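Local atomic coordinates of putative sugar isomerase (Parabacteroides distasonis, PDB entry 3LMZ), a protein that is a putative sugar isomerase with a xylose isomerase-like TIM-barrel fold, its substrate and reaction not established. Residues A[28-33]-A[237-242]; A[38-43]-A[71-76]; A[54-59]-A[95-100]; A[173-178]-A[213-218]; A[177-182]-A[219-224]. All blocks are in the same frame, centred on the assembly; numbering follows the deposited sequence. Where two conformers were deposited one is given.

How the contacts relate
All five contacts lie in one TIM barrel and tie together parts of its outer helices and connecting loops. Contact 1 closes the longest loop, joining the start of helix 32-41 to that of helix 240-256, with the other four nested inside it along the chain. Contact 2 uses the end of helix 32-41, its centre about 15 Å from that of contact 1; the two touch through Phe-240 and Thr-38. Its segments alternate with those of contact 3. Contacts 4 and 5, centres about 7 Å apart, share Asp-177 and Leu-178, so each pair forms one continuous patch of the helical shell. Their centres lie about 34 and 31 Å from that of contact 3. Contacts 1, 2 and 4 also touch the second subunit.

Contact 1. Residues A[28-33]-A[237-242]; sequences VNFDLD and KDPFLG
Two beta-alpha connections of the TIM barrel meet through Phe-30, from the loop after strand 19-22, Pro-239, in the loop after strand 227-230, and Phe-240, in the first turn of helix 240-256. The phenyl rings form a T-shaped pair: the edge of Phe-240 is directed at the face of Phe-30, with centroids 4.9 Å apart and planes at 70°. Phe-30 CG lies anti to its carbonyl carbon, beside the backbone N (chi1 -59°), and Phe-240 CZ stands over the centre of the ring, 3.7 Å from Phe-30 CE1. Strands 19-22 and 227-230 are parallel neighbours that close the barrel, and the loops leave their C-terminal ends, the side where TIM-barrel active sites are generally found. On the same ring, Phe-30 CE2 packs tip to tip against Pro-239 CD at 3.6 Å, while Lys-237 O lies at the ring edge, 3.5 Å from Phe-30 CZ. Asn-29 ND2 gives its hydrogen bond to Met-236 O. Phe-240 also packs on Leu-241 of the second subunit and on Thr-38.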
# COMPACT_ATOMS: atom_id res chain seq x y z
N VAL A 28 15.09 -1.55 -12.24
CA VAL A 28 16.06 -1.95 -13.26
C VAL A 28 15.53 -1.79 -14.67
O VAL A 28 16.31 -1.52 -15.59
CB VAL A 28 16.55 -3.40 -13.03
CG1 VAL A 28 15.39 -4.44 -13.20
CG2 VAL A 28 17.76 -3.76 -13.94
N ASN A 29 14.21 -1.92 -14.86
CA ASN A 29 13.61 -1.81 -16.16
C ASN A 29 13.11 -0.40 -16.55
O ASN A 29 12.47 -0.22 -17.62
CB ASN A 29 12.46 -2.84 -16.32
CG ASN A 29 12.98 -4.28 -16.36
OD1 ASN A 29 13.99 -4.54 -17.00
ND2 ASN A 29 12.34 -5.18 -15.65
N PHE A 30 13.38 0.60 -15.68
CA PHE A 30 12.89 1.95 -15.80
C PHE A 30 13.96 3.00 -15.70
O PHE A 30 14.97 2.80 -15.01
CB PHE A 30 11.77 2.20 -14.80
CG PHE A 30 10.62 1.24 -15.02
CD1 PHE A 30 9.70 1.46 -16.02
CD2 PHE A 30 10.61 0.04 -14.38
CE1 PHE A 30 8.68 0.54 -16.32
CE2 PHE A 30 9.62 -0.90 -14.65
CZ PHE A 30 8.64 -0.65 -15.64
N ASP A 31 13.78 4.11 -16.41
CA ASP A 31 14.72 5.20 -16.34
C ASP A 31 14.65 5.99 -15.06
O ASP A 31 13.75 5.82 -14.21
CB ASP A 31 14.70 6.09 -17.59
CG ASP A 31 13.42 6.78 -17.80
OD1 ASP A 31 12.67 6.98 -16.83
OD2 ASP A 31 13.17 7.20 -18.97
N LEU A 32 15.62 6.87 -14.90
CA LEU A 32 15.66 7.68 -13.67
C LEU A 32 14.45 8.60 -13.52
O LEU A 32 13.94 8.75 -12.40
CB LEU A 32 16.96 8.48 -13.61
CG LEU A 32 17.15 9.33 -12.37
CD1 LEU A 32 17.22 8.50 -11.15
CD2 LEU A 32 18.44 10.17 -12.57
N ASP A 33 13.99 9.19 -14.62
CA ASP A 33 12.78 10.04 -14.57
C ASP A 33 11.61 9.28 -13.95
O ASP A 33 10.98 9.73 -12.98
CB ASP A 33 12.34 10.50 -15.96
CG ASP A 33 13.38 11.32 -16.69
OD1 ASP A 33 14.07 12.14 -16.05
OD2 ASP A 33 13.51 11.15 -17.92
N LYS A 237 8.74 -6.08 -14.81
CA LYS A 237 8.40 -5.32 -16.01
C LYS A 237 7.21 -4.36 -15.83
O LYS A 237 6.97 -3.51 -16.69
CB LYS A 237 8.13 -6.26 -17.18
CG LYS A 237 9.33 -7.05 -17.55
CD LYS A 237 9.02 -8.10 -18.64
CE LYS A 237 8.47 -9.40 -18.08
NZ LYS A 237 9.59 -10.37 -17.73
N ASP A 238 6.45 -4.52 -14.75
CA ASP A 238 5.31 -3.63 -14.40
C ASP A 238 5.02 -3.69 -12.90
O ASP A 238 4.00 -4.21 -12.49
CB ASP A 238 4.07 -3.99 -15.25
CG ASP A 238 2.91 -3.02 -15.05
OD1 ASP A 238 3.12 -1.94 -14.49
OD2 ASP A 238 1.77 -3.39 -15.45
N PRO A 239 5.97 -3.17 -12.10
CA PRO A 239 5.95 -3.45 -10.66
C PRO A 239 5.15 -2.45 -9.78
O PRO A 239 5.11 -2.56 -8.54
CB PRO A 239 7.44 -3.35 -10.32
CG PRO A 239 7.96 -2.25 -11.24
CD PRO A 239 7.27 -2.57 -12.54
N PHE A 240 4.63 -1.40 -10.44
CA PHE A 240 4.16 -0.21 -9.75
C PHE A 240 3.09 -0.56 -8.69
O PHE A 240 3.16 -0.07 -7.52
CB PHE A 240 3.67 0.84 -10.74
CG PHE A 240 4.75 1.27 -11.67
CD1 PHE A 240 5.68 2.22 -11.29
CD2 PHE A 240 4.90 0.64 -12.90
CE1 PHE A 240 6.72 2.54 -12.15
CE2 PHE A 240 5.95 0.96 -13.76
CZ PHE A 240 6.84 1.93 -13.39
N LEU A 241 2.12 -1.37 -9.07
CA LEU A 241 1.06 -1.72 -8.15
C LEU A 241 1.57 -2.44 -6.89
O LEU A 241 1.11 -2.20 -5.78
CB LEU A 241 -0.01 -2.54 -8.89
CG LEU A 241 -1.44 -2.47 -8.37
CD1 LEU A 241 -2.16 -1.17 -8.74
CD2 LEU A 241 -2.14 -3.68 -8.95
N GLY A 242 2.55 -3.32 -7.09
CA GLY A 242 3.15 -4.07 -6.00
C GLY A 242 4.07 -3.25 -5.12
O GLY A 242 4.11 -3.40 -3.89

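Contact 2. Residues A[38-43]-A[71-76]; sequences TLERLD and AAHKVT
Glu-40 carries this contact, its carboxylate taking a hydrogen bond from His-73 on one oxygen and a salt bridge from Lys-74 on the other. Its CG is anti to the backbone N (chi1 -174°), and the chain beyond runs extended. His-73 ND1 donates to Glu-40 OE1 at 2.8 Å, nearly straight at 167°; OE1 lies in the imidazole plane, yet the donor approaches from above the carboxylate, 57° out of its plane. Lys-74 NZ meets the anti lone pair of Glu-40 OE2, the one turned away from OE1, at 2.9 Å. Water 1 donates to this OE2 and to Ala-72 O, at the end of helix 60-72. Beside this polar group, Leu-39 CD2 meets Val-75 CG2 at 3.9 Å; both side chains also rest on Leu-47 of strand 46-49. Lys-74, at positive phi, is the C-prime residue of a Schellman motif, with Lys-74 N bonded to Ala-71 O and Val-75 N to Cys-70 O. Such a helix end leads into an alpha-beta turn of the TIM barrel.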
# COMPACT_ATOMS: atom_id res chain seq x y z
N THR A 38 8.00 8.16 -9.43
CA THR A 38 7.35 7.19 -8.62
C THR A 38 7.66 7.43 -7.17
O THR A 38 6.74 7.41 -6.32
CB THR A 38 7.69 5.75 -9.07
OG1 THR A 38 7.47 5.62 -10.48
CG2 THR A 38 6.96 4.71 -8.28
N LEU A 39 8.93 7.62 -6.79
CA LEU A 39 9.24 7.92 -5.39
C LEU A 39 8.48 9.16 -4.90
O LEU A 39 8.00 9.20 -3.77
CB LEU A 39 10.76 8.13 -5.15
CG LEU A 39 11.61 6.86 -4.89
CD1 LEU A 39 11.53 5.86 -6.00
CD2 LEU A 39 13.04 7.29 -4.64
N GLU A 40 8.48 10.19 -5.70
CA GLU A 40 7.82 11.46 -5.36
C GLU A 40 6.34 11.19 -5.00
O GLU A 40 5.82 11.67 -4.01
CB GLU A 40 7.93 12.47 -6.51
CG GLU A 40 7.43 13.83 -6.25
CD GLU A 40 7.79 14.76 -7.40
OE1 GLU A 40 7.76 14.33 -8.57
OE2 GLU A 40 8.07 15.96 -7.16
N ARG A 41 5.65 10.43 -5.86
CA ARG A 41 4.22 10.13 -5.67
C ARG A 41 4.02 9.26 -4.39
O ARG A 41 3.00 9.38 -3.76
CB ARG A 41 3.63 9.42 -6.91
CG ARG A 41 3.47 10.29 -8.13
CD ARG A 41 2.69 9.54 -9.23
NE ARG A 41 1.28 9.36 -8.85
CZ ARG A 41 0.43 8.54 -9.45
NH1 ARG A 41 0.82 7.83 -10.49
NH2 ARG A 41 -0.82 8.42 -9.05
N LEU A 42 4.99 8.40 -4.08
CA LEU A 42 4.95 7.58 -2.87
C LEU A 42 5.43 8.25 -1.60
O LEU A 42 5.40 7.66 -0.55
CB LEU A 42 5.76 6.30 -3.05
CG LEU A 42 5.31 5.33 -4.11
CD1 LEU A 42 6.48 4.34 -4.41
CD2 LEU A 42 4.06 4.64 -3.67
N ASP A 43 5.82 9.52 -1.68
CA ASP A 43 6.37 10.25 -0.53
C ASP A 43 7.63 9.61 0.04
O ASP A 43 7.86 9.60 1.25
CB ASP A 43 5.31 10.46 0.55
CG ASP A 43 5.68 11.53 1.60
OD1 ASP A 43 6.37 12.53 1.27
OD2 ASP A 43 5.27 11.36 2.79
N ALA A 71 16.82 16.29 -6.41
CA ALA A 71 16.33 17.33 -5.51
C ALA A 71 14.99 17.88 -5.99
O ALA A 71 14.10 18.18 -5.19
CB ALA A 71 17.33 18.41 -5.39
N ALA A 72 14.84 18.03 -7.31
CA ALA A 72 13.57 18.52 -7.85
C ALA A 72 12.37 17.62 -7.51
O ALA A 72 11.22 18.07 -7.54
CB ALA A 72 13.68 18.70 -9.32
N HIS A 73 12.65 16.33 -7.30
CA HIS A 73 11.66 15.36 -6.88
C HIS A 73 11.70 15.03 -5.41
O HIS A 73 11.11 14.06 -4.97
CB HIS A 73 11.79 14.08 -7.76
CG HIS A 73 11.53 14.36 -9.19
ND1 HIS A 73 10.27 14.45 -9.74
CD2 HIS A 73 12.39 14.70 -10.18
CE1 HIS A 73 10.37 14.77 -11.02
NE2 HIS A 73 11.65 14.92 -11.32
N LYS A 74 12.44 15.84 -4.64
CA LYS A 74 12.54 15.70 -3.19
C LYS A 74 13.12 14.35 -2.81
O LYS A 74 12.80 13.82 -1.76
CB LYS A 74 11.19 15.99 -2.49
CG LYS A 74 10.82 17.49 -2.75
CD LYS A 74 9.44 17.71 -3.07
CE LYS A 74 9.03 17.28 -4.47
NZ LYS A 74 7.53 17.39 -4.66
N VAL A 75 14.12 13.92 -3.58
CA VAL A 75 14.86 12.69 -3.31
C VAL A 75 16.34 12.97 -3.15
O VAL A 75 16.90 13.78 -3.84
CB VAL A 75 14.68 11.67 -4.50
CG1 VAL A 75 15.58 10.45 -4.38
CG2 VAL A 75 13.16 11.22 -4.63
N THR A 76 16.91 12.29 -2.18
CA THR A 76 18.35 12.26 -1.88
C THR A 76 18.91 10.88 -2.26
O THR A 76 18.41 9.83 -1.78
CB THR A 76 18.60 12.50 -0.36
OG1 THR A 76 18.13 13.82 -0.01
CG2 THR A 76 20.10 12.36 -0.05
O HOH W 1 8.85 17.83 -8.70

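Contact 3. Residues A[54-59]-A[95-100]; sequences LPLNST and FDYAKR
Leu-56 CA passes 6.0 Å from Tyr-97 CA where the chain makes a type I beta turn, Pro-55 to Ser-58, beside helix 88-101. The Leu-56 side chain crosses the Tyr-97 ring at about a right angle and makes a CH-pi contact: CG sits over the centre of one face, 3.7 Å from the centroid and only 9° off the ring normal. Leu-56 CD1 continues over the ring toward CE2 and CZ. Tyr-97 CG is anti to the backbone N (chi1 166°). At the far end of the ring, OH donates to Leu-54 O at 2.7 Å, in the carbonyl plane. The turn belongs to the beta-alpha loop between strand 46-49 and helix 60-72 of the TIM barrel, so the contact joins this loop to helix 88-101, the helix that follows the neighbouring strand 76-85. Within the loop, Pro-55 O accepts from both Ser-58 N and Ser-58 OG, the latter at 2.7 Å. Arg-100 then grips a single atom end-on: NH1 at 2.9 Å and NH2 at 2.8 Å both donate to Ser-58 O, which lies in the guanidinium plane. NH1 also donates to water 2, which in turn donates to Leu-56 O. Arg-100 NH2 has a second partner in the salt bridge to Asp-60 OD1, at the start of helix 60-72.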
# COMPACT_ATOMS: atom_id res chain seq x y z
N LEU A 54 23.03 6.09 -12.90
CA LEU A 54 24.16 7.00 -12.87
C LEU A 54 25.43 6.17 -13.09
O LEU A 54 26.04 5.66 -12.13
CB LEU A 54 24.25 7.75 -11.56
CG LEU A 54 25.32 8.86 -11.47
CD1 LEU A 54 25.03 9.98 -12.48
CD2 LEU A 54 25.43 9.42 -10.04
N PRO A 55 25.83 6.02 -14.35
CA PRO A 55 27.01 5.21 -14.64
C PRO A 55 28.27 5.70 -13.95
O PRO A 55 28.42 6.92 -13.73
CB PRO A 55 27.14 5.29 -16.15
CG PRO A 55 25.73 5.55 -16.60
CD PRO A 55 25.17 6.46 -15.58
N LEU A 56 29.17 4.76 -13.67
CA LEU A 56 30.37 5.06 -12.91
C LEU A 56 31.28 6.09 -13.61
O LEU A 56 32.00 6.81 -12.95
CB LEU A 56 31.13 3.80 -12.53
CG LEU A 56 30.67 3.15 -11.23
CD1 LEU A 56 29.22 2.62 -11.34
CD2 LEU A 56 31.71 2.07 -10.80
N ASN A 57 31.24 6.19 -14.92
CA ASN A 57 32.08 7.15 -15.62
C ASN A 57 31.34 8.44 -15.96
O ASN A 57 31.77 9.17 -16.83
CB ASN A 57 32.72 6.49 -16.84
CG ASN A 57 33.76 5.47 -16.42
OD1 ASN A 57 34.64 5.78 -15.62
ND2 ASN A 57 33.60 4.23 -16.87
N SER A 58 30.20 8.69 -15.30
CA SER A 58 29.49 9.93 -15.52
C SER A 58 30.40 11.12 -15.27
O SER A 58 31.29 11.07 -14.38
CB SER A 58 28.20 10.01 -14.68
OG SER A 58 27.29 9.00 -15.02
N THR A 59 30.24 12.18 -16.05
CA THR A 59 31.04 13.37 -15.87
C THR A 59 30.62 14.16 -14.64
O THR A 59 29.50 13.97 -14.10
CB THR A 59 30.94 14.33 -17.11
OG1 THR A 59 29.60 14.85 -17.13
CG2 THR A 59 31.26 13.64 -18.42
N PHE A 95 35.17 3.36 -5.05
CA PHE A 95 35.40 4.32 -3.97
C PHE A 95 35.53 5.72 -4.60
O PHE A 95 34.99 6.68 -4.05
CB PHE A 95 36.61 3.91 -3.11
CG PHE A 95 36.26 2.99 -2.00
CD1 PHE A 95 36.07 1.66 -2.25
CD2 PHE A 95 36.07 3.45 -0.72
CE1 PHE A 95 35.75 0.79 -1.22
CE2 PHE A 95 35.75 2.61 0.32
CZ PHE A 95 35.57 1.25 0.06
N ASP A 96 36.25 5.84 -5.71
CA ASP A 96 36.38 7.17 -6.31
C ASP A 96 35.00 7.68 -6.79
O ASP A 96 34.61 8.83 -6.54
CB ASP A 96 37.41 7.15 -7.43
CG ASP A 96 37.54 8.49 -8.11
OD1 ASP A 96 37.77 9.51 -7.43
OD2 ASP A 96 37.37 8.51 -9.34
N TYR A 97 34.21 6.79 -7.39
CA TYR A 97 32.84 7.14 -7.80
C TYR A 97 32.00 7.61 -6.61
O TYR A 97 31.39 8.69 -6.64
CB TYR A 97 32.26 5.92 -8.46
CG TYR A 97 30.75 5.91 -8.69
CD1 TYR A 97 30.16 6.67 -9.69
CD2 TYR A 97 29.96 4.97 -8.04
CE1 TYR A 97 28.79 6.55 -9.97
CE2 TYR A 97 28.57 4.84 -8.29
CZ TYR A 97 28.00 5.60 -9.26
OH TYR A 97 26.67 5.37 -9.54
N ALA A 98 32.04 6.86 -5.49
CA ALA A 98 31.30 7.32 -4.32
C ALA A 98 31.68 8.75 -3.89
O ALA A 98 30.86 9.56 -3.56
CB ALA A 98 31.44 6.36 -3.19
N LYS A 99 32.99 9.00 -3.91
CA LYS A 99 33.46 10.32 -3.50
C LYS A 99 32.96 11.39 -4.46
O LYS A 99 32.53 12.48 -4.04
CB LYS A 99 35.00 10.33 -3.45
CG LYS A 99 35.62 11.66 -3.03
CD LYS A 99 37.11 11.56 -2.72
CE LYS A 99 37.69 12.90 -2.30
NZ LYS A 99 39.14 12.79 -1.98
N ARG A 100 33.03 11.09 -5.75
CA ARG A 100 32.58 12.04 -6.78
C ARG A 100 31.06 12.33 -6.68
O ARG A 100 30.60 13.41 -6.97
CB ARG A 100 32.89 11.53 -8.17
CG ARG A 100 34.39 11.51 -8.48
CD ARG A 100 34.76 10.99 -9.88
NE ARG A 100 34.27 11.89 -10.90
CZ ARG A 100 33.39 11.59 -11.87
NH1 ARG A 100 32.95 10.33 -12.06
NH2 ARG A 100 33.00 12.56 -12.68
O HOH W 2 33.60 7.80 -11.00

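Contact 4. Residues A[173-178]-A[213-218]; sequences DPVADL and PALIRM
Val-175 CG1 lies 3.7 Å from Ala-214 O in an aliphatic seam between two helices, with no aromatic ring in either segment. Among the flat groups, the Asp-173 carboxylate caps helix 174-181. Ala-176 N donates to Asp-173 OD1 at 3.1 Å from above the carboxylate plane, 82° out of it, and Val-175 N adds a weak bond to the same oxygen. Helices 174-178 and 213-218 run nearly parallel, 9° apart, with axes 9.5 Å from each other, as expected for consecutive outer helices of a TIM barrel; strand 185-193 follows the first and precedes the second. Val-175 wedges its two branches against the partner helix, CG1 anti to the backbone N (chi1 178°) and CG2 anti to the carbonyl carbon. CG2 faces Ala-214 CB at 4.0 Å and also touches the backbone at Leu-215 N, while CG1 reaches Met-218 CB at 3.8 Å. One turn on, Leu-178 and the selenomethionine Met-218 slide past each other in opposite directions, CD2 of the leucine being 3.7 Å from CG of Met-218. Leu-178 CD2 also approaches Leu-215 CD1 at 4.2 Å. Deeper down, Leu-178 packs on Val-185 and Leu-215 on Met-188, both of strand 185-193.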
# COMPACT_ATOMS: atom_id res chain seq x y z
N ASP A 173 16.55 -16.03 10.92
CA ASP A 173 15.60 -15.06 11.48
C ASP A 173 16.22 -13.66 11.31
O ASP A 173 17.21 -13.33 11.95
CB ASP A 173 15.40 -15.39 12.96
CG ASP A 173 14.47 -14.44 13.67
OD1 ASP A 173 14.17 -13.34 13.20
OD2 ASP A 173 13.98 -14.84 14.72
N PRO A 174 15.66 -12.84 10.40
CA PRO A 174 16.35 -11.55 10.17
C PRO A 174 16.26 -10.60 11.37
O PRO A 174 17.08 -9.72 11.52
CB PRO A 174 15.60 -10.98 8.98
CG PRO A 174 14.27 -11.61 9.02
CD PRO A 174 14.45 -12.99 9.57
N VAL A 175 15.22 -10.75 12.19
CA VAL A 175 15.08 -9.93 13.38
C VAL A 175 16.14 -10.33 14.42
O VAL A 175 16.78 -9.47 14.98
CB VAL A 175 13.61 -10.03 13.94
CG1 VAL A 175 13.48 -9.21 15.21
CG2 VAL A 175 12.57 -9.61 12.84
N ALA A 176 16.35 -11.64 14.63
CA ALA A 176 17.39 -12.10 15.57
C ALA A 176 18.78 -11.78 15.02
O ALA A 176 19.70 -11.43 15.78
CB ALA A 176 17.26 -13.60 15.91
N ASP A 177 18.94 -11.84 13.68
CA ASP A 177 20.24 -11.45 13.09
C ASP A 177 20.52 -9.94 13.32
O ASP A 177 21.63 -9.53 13.64
CB ASP A 177 20.31 -11.84 11.62
CG ASP A 177 20.52 -13.32 11.42
OD1 ASP A 177 20.75 -14.06 12.40
OD2 ASP A 177 20.39 -13.77 10.28
N LEU A 178 19.48 -9.12 13.13
CA LEU A 178 19.62 -7.68 13.42
C LEU A 178 20.04 -7.43 14.89
O LEU A 178 20.96 -6.62 15.15
CB LEU A 178 18.34 -6.90 13.06
CG LEU A 178 18.36 -5.41 13.44
CD1 LEU A 178 19.45 -4.59 12.67
CD2 LEU A 178 16.94 -4.84 13.18
N PRO A 213 6.29 -6.15 12.04
CA PRO A 213 6.22 -5.56 13.33
C PRO A 213 7.45 -5.86 14.21
O PRO A 213 7.97 -4.97 14.88
CB PRO A 213 4.92 -6.15 13.88
CG PRO A 213 4.09 -6.33 12.73
CD PRO A 213 5.04 -6.80 11.64
N ALA A 214 7.90 -7.11 14.21
CA ALA A 214 9.06 -7.47 14.98
C ALA A 214 10.33 -6.73 14.52
O ALA A 214 11.16 -6.32 15.36
CB ALA A 214 9.26 -9.01 14.98
N LEU A 215 10.45 -6.59 13.21
CA LEU A 215 11.56 -5.89 12.60
C LEU A 215 11.56 -4.42 13.06
O LEU A 215 12.57 -3.87 13.51
CB LEU A 215 11.51 -6.07 11.08
CG LEU A 215 12.67 -5.51 10.30
CD1 LEU A 215 13.99 -6.34 10.57
CD2 LEU A 215 12.40 -5.36 8.76
N ILE A 216 10.40 -3.80 13.00
CA ILE A 216 10.27 -2.40 13.42
C ILE A 216 10.59 -2.21 14.91
O ILE A 216 11.34 -1.31 15.28
CB ILE A 216 8.87 -1.91 13.13
CG1 ILE A 216 8.72 -1.74 11.61
CG2 ILE A 216 8.50 -0.66 13.97
CD1 ILE A 216 9.30 -0.54 11.07
N ARG A 217 10.08 -3.10 15.76
CA ARG A 217 10.40 -3.00 17.16
C ARG A 217 11.89 -3.19 17.40
O ARG A 217 12.48 -2.51 18.25
CB ARG A 217 9.61 -4.03 17.97
CG ARG A 217 8.15 -3.73 18.13
CD ARG A 217 7.47 -4.76 19.04
NE ARG A 217 6.07 -4.83 18.67
CZ ARG A 217 5.51 -5.80 17.95
NH1 ARG A 217 6.19 -6.90 17.57
NH2 ARG A 217 4.22 -5.71 17.67
N MSE A 218 12.51 -4.11 16.67
CA MSE A 218 13.92 -4.37 16.84
C MSE A 218 14.80 -3.21 16.39
O MSE A 218 15.85 -2.90 16.98
CB MSE A 218 14.37 -5.68 16.15
CG MSE A 218 15.80 -6.07 16.49
SE MSE A 218 16.20 -6.25 18.36
CE MSE A 218 15.09 -7.79 18.77

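Contact 5. Residues A[177-182]-A[219-224]; sequences DLKKYH and MREVNY
His-182 and Val-222 meet where the neighbouring TIM-barrel helices 174-181 and 212-221 run out into the turns that lead to strands 185-193 and 227-230. The histidine can be followed outward. Its CB lies 3.8 Å from Val-222 CB, and its CG is closer still, 3.7 Å from that same atom. CG sits between the backbone N and the carbonyl carbon (chi1 72°). One face of the ring is turned to the valine in a CH-pi contact, Val-222 CB being 4.0 Å from the centroid, offset toward the rim and 26° off the normal. ND1 touches Val-222 CG1 at 3.8 Å, but its hydrogen goes back into its own segment, to Lys-179 O at 3.0 Å; that oxygen lies in the ring plane, so the bond helps fix the rotation of the imidazole. On the far side of CG from ND1, CD2 is 3.9 Å from the same Val-222 CB. Beyond Val-222, Asn-223 takes positive phi in a Schellman motif, with Asn-223 N bonded to Arg-220 O and Tyr-224 N to Met-219 O. Farther back, Leu-178 crosses the selenomethionine Met-219 at about a right angle, CD2 of the leucine meeting CG of Met-219 at 3.7 Å.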
# COMPACT_ATOMS: atom_id res chain seq x y z
N ASP A 177 18.94 -11.84 13.68
CA ASP A 177 20.24 -11.45 13.09
C ASP A 177 20.52 -9.94 13.32
O ASP A 177 21.63 -9.53 13.64
CB ASP A 177 20.31 -11.84 11.62
CG ASP A 177 20.52 -13.32 11.42
OD1 ASP A 177 20.75 -14.06 12.40
OD2 ASP A 177 20.39 -13.77 10.28
N LEU A 178 19.48 -9.12 13.13
CA LEU A 178 19.62 -7.68 13.42
C LEU A 178 20.04 -7.43 14.89
O LEU A 178 20.96 -6.62 15.15
CB LEU A 178 18.34 -6.90 13.06
CG LEU A 178 18.36 -5.41 13.44
CD1 LEU A 178 19.45 -4.59 12.67
CD2 LEU A 178 16.94 -4.84 13.18
N LYS A 179 19.42 -8.16 15.83
CA LYS A 179 19.79 -8.04 17.26
C LYS A 179 21.27 -8.38 17.45
O LYS A 179 22.01 -7.63 18.08
CB LYS A 179 18.92 -8.93 18.15
CG LYS A 179 19.20 -8.77 19.65
CD LYS A 179 18.54 -9.88 20.49
CE LYS A 179 17.06 -9.64 20.70
NZ LYS A 179 16.39 -10.78 21.40
N LYS A 180 21.71 -9.52 16.91
CA LYS A 180 23.11 -9.94 17.05
C LYS A 180 24.09 -8.96 16.43
O LYS A 180 25.14 -8.61 17.03
CB LYS A 180 23.32 -11.32 16.42
CG LYS A 180 22.69 -12.45 17.21
CD LYS A 180 23.01 -13.82 16.63
CE LYS A 180 22.31 -14.05 15.30
NZ LYS A 180 22.43 -15.46 14.83
N TYR A 181 23.76 -8.53 15.22
CA TYR A 181 24.76 -7.96 14.29
C TYR A 181 24.63 -6.47 14.06
O TYR A 181 25.33 -5.94 13.22
CB TYR A 181 24.71 -8.70 12.95
CG TYR A 181 24.84 -10.22 13.04
CD1 TYR A 181 25.75 -10.79 13.94
CD2 TYR A 181 24.14 -11.07 12.22
CE1 TYR A 181 25.92 -12.19 14.04
CE2 TYR A 181 24.27 -12.47 12.33
CZ TYR A 181 25.19 -13.02 13.22
OH TYR A 181 25.35 -14.38 13.32
N HIS A 182 23.70 -5.83 14.75
CA HIS A 182 23.42 -4.39 14.52
C HIS A 182 24.60 -3.45 14.43
O HIS A 182 24.56 -2.50 13.64
CB HIS A 182 22.38 -3.84 15.53
CG HIS A 182 22.88 -3.70 16.92
ND1 HIS A 182 22.89 -4.73 17.83
CD2 HIS A 182 23.45 -2.63 17.54
CE1 HIS A 182 23.45 -4.31 18.95
NE2 HIS A 182 23.80 -3.04 18.80
N MSE A 219 14.37 -2.54 15.33
CA MSE A 219 15.13 -1.38 14.86
C MSE A 219 15.12 -0.26 15.87
O MSE A 219 16.11 0.46 16.02
CB MSE A 219 14.67 -0.89 13.48
CG MSE A 219 14.97 -1.87 12.34
SE MSE A 219 14.57 -1.20 10.57
CE MSE A 219 12.65 -1.35 10.74
N ARG A 220 13.98 -0.12 16.54
CA ARG A 220 13.89 0.83 17.66
C ARG A 220 14.81 0.38 18.80
O ARG A 220 15.56 1.17 19.36
CB ARG A 220 12.46 0.96 18.14
CG ARG A 220 11.52 1.62 17.20
CD ARG A 220 10.09 1.51 17.67
NE ARG A 220 9.16 1.92 16.62
CZ ARG A 220 7.88 1.64 16.65
NH1 ARG A 220 7.40 0.97 17.70
NH2 ARG A 220 7.09 2.03 15.64
N GLU A 221 14.79 -0.92 19.12
CA GLU A 221 15.56 -1.45 20.24
C GLU A 221 17.07 -1.27 20.04
O GLU A 221 17.78 -0.95 21.04
CB GLU A 221 15.17 -2.91 20.51
CG GLU A 221 16.09 -3.65 21.45
CD GLU A 221 15.70 -5.11 21.66
OE1 GLU A 221 14.49 -5.44 21.58
OE2 GLU A 221 16.62 -5.93 21.92
N VAL A 222 17.57 -1.47 18.81
CA VAL A 222 19.02 -1.33 18.55
C VAL A 222 19.37 0.03 17.99
O VAL A 222 20.55 0.29 17.71
CB VAL A 222 19.52 -2.42 17.55
CG1 VAL A 222 19.21 -3.85 18.08
CG2 VAL A 222 18.95 -2.19 16.18
N ASN A 223 18.37 0.90 17.89
CA ASN A 223 18.51 2.23 17.31
C ASN A 223 19.20 2.21 15.94
O ASN A 223 20.18 2.88 15.73
CB ASN A 223 19.19 3.17 18.31
CG ASN A 223 19.02 4.63 17.95
OD1 ASN A 223 17.93 5.09 17.57
ND2 ASN A 223 20.10 5.37 18.08
N TYR A 224 18.67 1.40 15.02
CA TYR A 224 19.06 1.44 13.61
C TYR A 224 18.66 2.75 12.91
O TYR A 224 17.47 3.04 12.75
CB TYR A 224 18.54 0.19 12.86
CG TYR A 224 18.87 0.24 11.38
CD1 TYR A 224 20.17 0.03 10.94
CD2 TYR A 224 17.87 0.45 10.43
CE1 TYR A 224 20.51 0.10 9.59
CE2 TYR A 224 18.16 0.50 9.03
CZ TYR A 224 19.53 0.32 8.63
OH TYR A 224 19.90 0.33 7.27